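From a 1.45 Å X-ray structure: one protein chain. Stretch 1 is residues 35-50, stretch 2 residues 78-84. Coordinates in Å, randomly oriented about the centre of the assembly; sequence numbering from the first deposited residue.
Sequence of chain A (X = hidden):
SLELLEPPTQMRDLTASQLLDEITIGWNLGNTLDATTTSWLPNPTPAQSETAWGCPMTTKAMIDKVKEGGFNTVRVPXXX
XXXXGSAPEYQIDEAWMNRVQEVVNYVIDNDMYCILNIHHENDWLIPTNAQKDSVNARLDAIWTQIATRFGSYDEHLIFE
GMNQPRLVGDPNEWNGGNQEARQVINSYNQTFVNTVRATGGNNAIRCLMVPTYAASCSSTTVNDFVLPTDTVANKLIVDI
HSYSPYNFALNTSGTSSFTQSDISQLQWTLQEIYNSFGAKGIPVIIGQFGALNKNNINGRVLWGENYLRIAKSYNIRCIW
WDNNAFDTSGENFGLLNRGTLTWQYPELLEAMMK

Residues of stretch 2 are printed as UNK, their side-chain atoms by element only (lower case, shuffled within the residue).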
# COMPACT_ATOMS: atom_id res chain seq x y z
N ALA A 35 10.53 4.54 5.32
CA ALA A 35 10.99 5.31 6.46
C ALA A 35 11.47 6.69 6.01
O ALA A 35 12.18 6.83 5.01
CB ALA A 35 12.12 4.57 7.17
N THR A 36 11.07 7.71 6.76
CA THR A 36 11.50 9.08 6.51
C THR A 36 12.40 9.58 7.63
O THR A 36 12.33 9.11 8.77
CB THR A 36 10.29 10.03 6.37
OG1 THR A 36 9.49 9.99 7.56
CG2 THR A 36 9.43 9.66 5.17
N THR A 37 13.25 10.56 7.29
CA THR A 37 14.17 11.21 8.22
C THR A 37 14.09 12.72 8.07
O THR A 37 14.98 13.44 8.53
CB THR A 37 15.61 10.75 7.96
OG1 THR A 37 16.01 11.16 6.65
CG2 THR A 37 15.70 9.24 8.04
N THR A 38 13.01 13.20 7.45
CA THR A 38 12.95 14.57 6.96
C THR A 38 13.21 15.60 8.06
O THR A 38 13.79 16.65 7.79
CB THR A 38 11.56 14.80 6.36
OG1 THR A 38 11.17 13.64 5.60
CG2 THR A 38 11.56 16.03 5.47
N SER A 39 12.78 15.32 9.28
CA SER A 39 12.82 16.32 10.34
C SER A 39 14.16 16.41 11.04
O SER A 39 14.31 17.26 11.93
CB SER A 39 11.74 16.01 11.37
OG SER A 39 12.03 14.79 12.03
N TRP A 40 15.15 15.59 10.69
CA TRP A 40 16.43 15.64 11.38
C TRP A 40 17.62 15.31 10.47
O TRP A 40 18.77 15.63 10.82
CB TRP A 40 16.43 14.71 12.59
CG TRP A 40 16.27 13.27 12.22
CD1 TRP A 40 15.10 12.63 11.93
CD2 TRP A 40 17.31 12.30 12.07
NE1 TRP A 40 15.35 11.32 11.62
CE2 TRP A 40 16.70 11.09 11.70
CE3 TRP A 40 18.70 12.34 12.22
CZ2 TRP A 40 17.43 9.93 11.47
CZ3 TRP A 40 19.42 11.18 12.00
CH2 TRP A 40 18.78 9.99 11.63
N LEU A 41 17.37 14.68 9.33
CA LEU A 41 18.43 14.32 8.39
C LEU A 41 17.93 14.55 6.97
O LEU A 41 17.25 13.68 6.39
CB LEU A 41 18.88 12.87 8.58
CG LEU A 41 20.03 12.36 7.72
CD1 LEU A 41 21.33 13.08 8.02
CD2 LEU A 41 20.16 10.85 7.91
N PRO A 42 18.26 15.69 6.37
CA PRO A 42 17.64 16.02 5.07
C PRO A 42 18.13 15.18 3.90
O PRO A 42 17.36 14.98 2.95
CB PRO A 42 17.98 17.51 4.88
CG PRO A 42 19.16 17.75 5.76
CD PRO A 42 18.99 16.83 6.94
N ASN A 43 19.37 14.68 3.93
CA ASN A 43 19.96 13.99 2.79
C ASN A 43 20.47 12.61 3.21
O ASN A 43 21.67 12.34 3.18
CB ASN A 43 21.10 14.82 2.20
CG ASN A 43 20.67 16.23 1.85
OD1 ASN A 43 21.27 17.20 2.32
ND2 ASN A 43 19.64 16.36 1.04
N PRO A 44 19.57 11.71 3.59
CA PRO A 44 20.02 10.37 3.99
C PRO A 44 20.53 9.57 2.81
O PRO A 44 20.05 9.70 1.68
CB PRO A 44 18.75 9.73 4.57
CG PRO A 44 17.63 10.40 3.81
CD PRO A 44 18.10 11.84 3.63
N THR A 45 21.52 8.72 3.09
CA THR A 45 21.90 7.70 2.13
C THR A 45 20.80 6.64 2.07
O THR A 45 19.95 6.56 2.97
CB THR A 45 23.20 7.03 2.56
OG1 THR A 45 22.96 6.28 3.76
CG2 THR A 45 24.29 8.05 2.82
N PRO A 46 20.78 5.82 1.03
CA PRO A 46 19.81 4.72 0.98
C PRO A 46 19.85 3.85 2.23
O PRO A 46 18.79 3.47 2.75
CB PRO A 46 20.19 3.96 -0.30
CG PRO A 46 20.79 5.04 -1.19
CD PRO A 46 21.54 5.97 -0.24
N ALA A 47 21.04 3.54 2.74
CA ALA A 47 21.13 2.69 3.92
C ALA A 47 20.60 3.40 5.15
O ALA A 47 19.92 2.78 5.99
CB ALA A 47 22.58 2.23 4.12
N GLN A 48 20.88 4.69 5.29
CA GLN A 48 20.37 5.44 6.44
C GLN A 48 18.85 5.46 6.46
O GLN A 48 18.23 5.37 7.52
CB GLN A 48 20.93 6.86 6.44
CG GLN A 48 22.38 6.93 6.85
CD GLN A 48 23.03 8.28 6.61
OE1 GLN A 48 22.59 9.05 5.75
NE2 GLN A 48 24.07 8.57 7.36
N SER A 49 18.22 5.58 5.29
CA SER A 49 16.76 5.56 5.22
C SER A 49 16.21 4.18 5.53
O SER A 49 15.32 4.02 6.37
CB SER A 49 16.30 5.98 3.82
OG SER A 49 16.59 7.33 3.54
N GLU A 50 16.72 3.15 4.84
CA GLU A 50 16.12 1.83 4.94
C GLU A 50 16.16 1.28 6.36
O GLU A 50 15.26 0.53 6.76
CB GLU A 50 16.81 0.87 3.96
CG GLU A 50 16.22 -0.53 3.92
CD GLU A 50 16.68 -1.37 2.74
OE1 GLU A 50 17.41 -0.86 1.85
OE2 GLU A 50 16.30 -2.57 2.69
N UNK A 78 7.36 2.91 -0.64
CA UNK A 78 8.58 3.69 -0.81
C UNK A 78 8.27 5.15 -0.57
O UNK A 78 7.39 5.73 -1.22
c UNK A 78 9.19 3.51 -2.21
c UNK A 78 9.48 2.06 -2.51
c UNK A 78 10.45 4.37 -2.34
N UNK A 79 9.01 5.77 0.34
CA UNK A 79 8.98 7.21 0.52
C UNK A 79 10.13 7.81 -0.27
O UNK A 79 11.29 7.46 -0.05
c UNK A 79 9.04 7.58 2.00
o UNK A 79 7.87 7.13 2.65
N UNK A 80 9.79 8.68 -1.21
CA UNK A 80 10.77 9.28 -2.11
C UNK A 80 11.21 10.67 -1.67
O UNK A 80 12.24 11.16 -2.15
c UNK A 80 10.17 9.35 -3.52
c UNK A 80 9.71 8.01 -4.04
c UNK A 80 10.45 7.11 -4.89
c UNK A 80 10.05 4.91 -5.90
c UNK A 80 9.63 5.99 -5.12
c UNK A 80 11.29 4.98 -6.46
c UNK A 80 8.51 7.41 -3.80
n UNK A 80 8.45 6.19 -4.45
c UNK A 80 12.13 6.08 -6.25
c UNK A 80 11.73 7.15 -5.46
N UNK A 81 10.50 11.28 -0.72
CA UNK A 81 10.71 12.69 -0.39
C UNK A 81 12.17 12.98 -0.02
O UNK A 81 12.75 13.98 -0.47
c UNK A 81 9.90 14.62 1.01
c UNK A 81 8.88 15.16 2.01
c UNK A 81 9.72 13.14 0.70
c UNK A 81 9.90 12.31 1.97
N UNK A 82 12.77 12.14 0.82
CA UNK A 82 14.13 12.43 1.26
C UNK A 82 15.18 12.10 0.21
O UNK A 82 16.38 12.27 0.48
c UNK A 82 14.47 11.69 2.56
o UNK A 82 13.15 13.21 3.85
c UNK A 82 13.51 12.02 3.68
o UNK A 82 13.11 11.07 4.39
N UNK A 83 14.75 11.64 -0.97
CA UNK A 83 15.63 11.27 -2.08
C UNK A 83 15.27 12.02 -3.35
O UNK A 83 15.64 11.59 -4.45
c UNK A 83 15.51 8.96 -1.06
n UNK A 83 16.67 8.63 -0.39
c UNK A 83 16.36 7.97 0.71
n UNK A 83 15.05 7.87 0.78
c UNK A 83 15.52 9.76 -2.33
c UNK A 83 14.49 8.51 -0.30
N UNK A 84 14.53 13.12 -3.23
CA UNK A 84 14.05 13.90 -4.36
C UNK A 84 14.69 15.27 -4.34
O UNK A 84 14.70 15.94 -3.29
c UNK A 84 12.00 14.87 -5.45
o UNK A 84 11.89 12.76 -4.31
c UNK A 84 12.52 14.04 -4.28
O HOH W 1 12.96 6.69 2.33
O HOH W 2 14.48 8.60 4.59
O HOH W 3 14.61 15.47 3.24
O HOH W 4 19.14 11.94 0.35
O HOH W 5 19.34 8.57 -0.85

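Position 78 carries three side-chain carbons, the first bearing the other two. The CA-to-CB bond points away from stretch 1, and the side chain makes no contact there. The residue is Val78.

At position 79 a single carbon is followed by one oxygen. The CB points toward stretch 1 and lies 3.8 Å from Thr36 CG2, while the oxygen finds its hydrogen-bonding partner just outside the stretch. One carbon and one hydroxyl make this Ser79.

Position 80 has one carbon leading to fused five- and six-membered rings of eight carbons and one nitrogen, an indole. The CA-to-CB bond points away from stretch 1, and the side chain makes no contact there; its ring nitrogen is hydrogen-bonded elsewhere in the structure. This is Trp80.

Four carbons, forked at the first with one arm two carbons long, occupy position 81. The one-carbon arm at position 81 lies 4.2 Å from Thr36 CG2 and 4.1 Å from Thr38 OG1. The fork at CB distinguishes Ile81 from leucine.

Position 82 shows two carbons, the second carrying two oxygens. One oxygen of position 82 lies 2.9 Å from Thr37 N and the other 2.7 Å from Thr38 OG1. Both of these stretch 1 atoms donate, as suits a carboxylate, and the residue is Asp82. Pro44 CG packs 3.6 Å from Asp82 CB.

At position 83 one carbon leads to a five-membered ring of three carbons and two nitrogens, an imidazole. CA-to-CB points sideways, but the ring end comes nearer, placing the carbon between the two nitrogens 2.9 Å from Ser49 OG, at the ring edge. The residue is His83, and that carbon is CE1. A water 2.7 Å from His83 ND1 donates to Pro44 O at 2.9 Å.

Position 84 has one carbon bearing an oxygen and a carbon, out of reach of stretch 1. The oxygen donates to Trp80 O at 2.7 Å, turning back into its own stretch. This is Thr84.

The contact centres on Asp82, which has the largest area covered by the other stretch. Its two carboxylate oxygens engage successive residues, tying a backbone amide and a threonine hydroxyl to the same side chain. Water extends this grip: one molecule donates to Asp82 OD1 and Pro42 O, both at 2.8 Å, and another bridges Asp82 O and Pro44 O, again at 2.8 Å each. Thr36, Ser79 and Ile81 add apolar packing beside the carboxylate, while Pro44 and Ser49 approach the imidazole, so direct bonds, packing and ordered water together join the two loops and the start of the helix.

Stretch 2, residues 78-84: VSWIDHT
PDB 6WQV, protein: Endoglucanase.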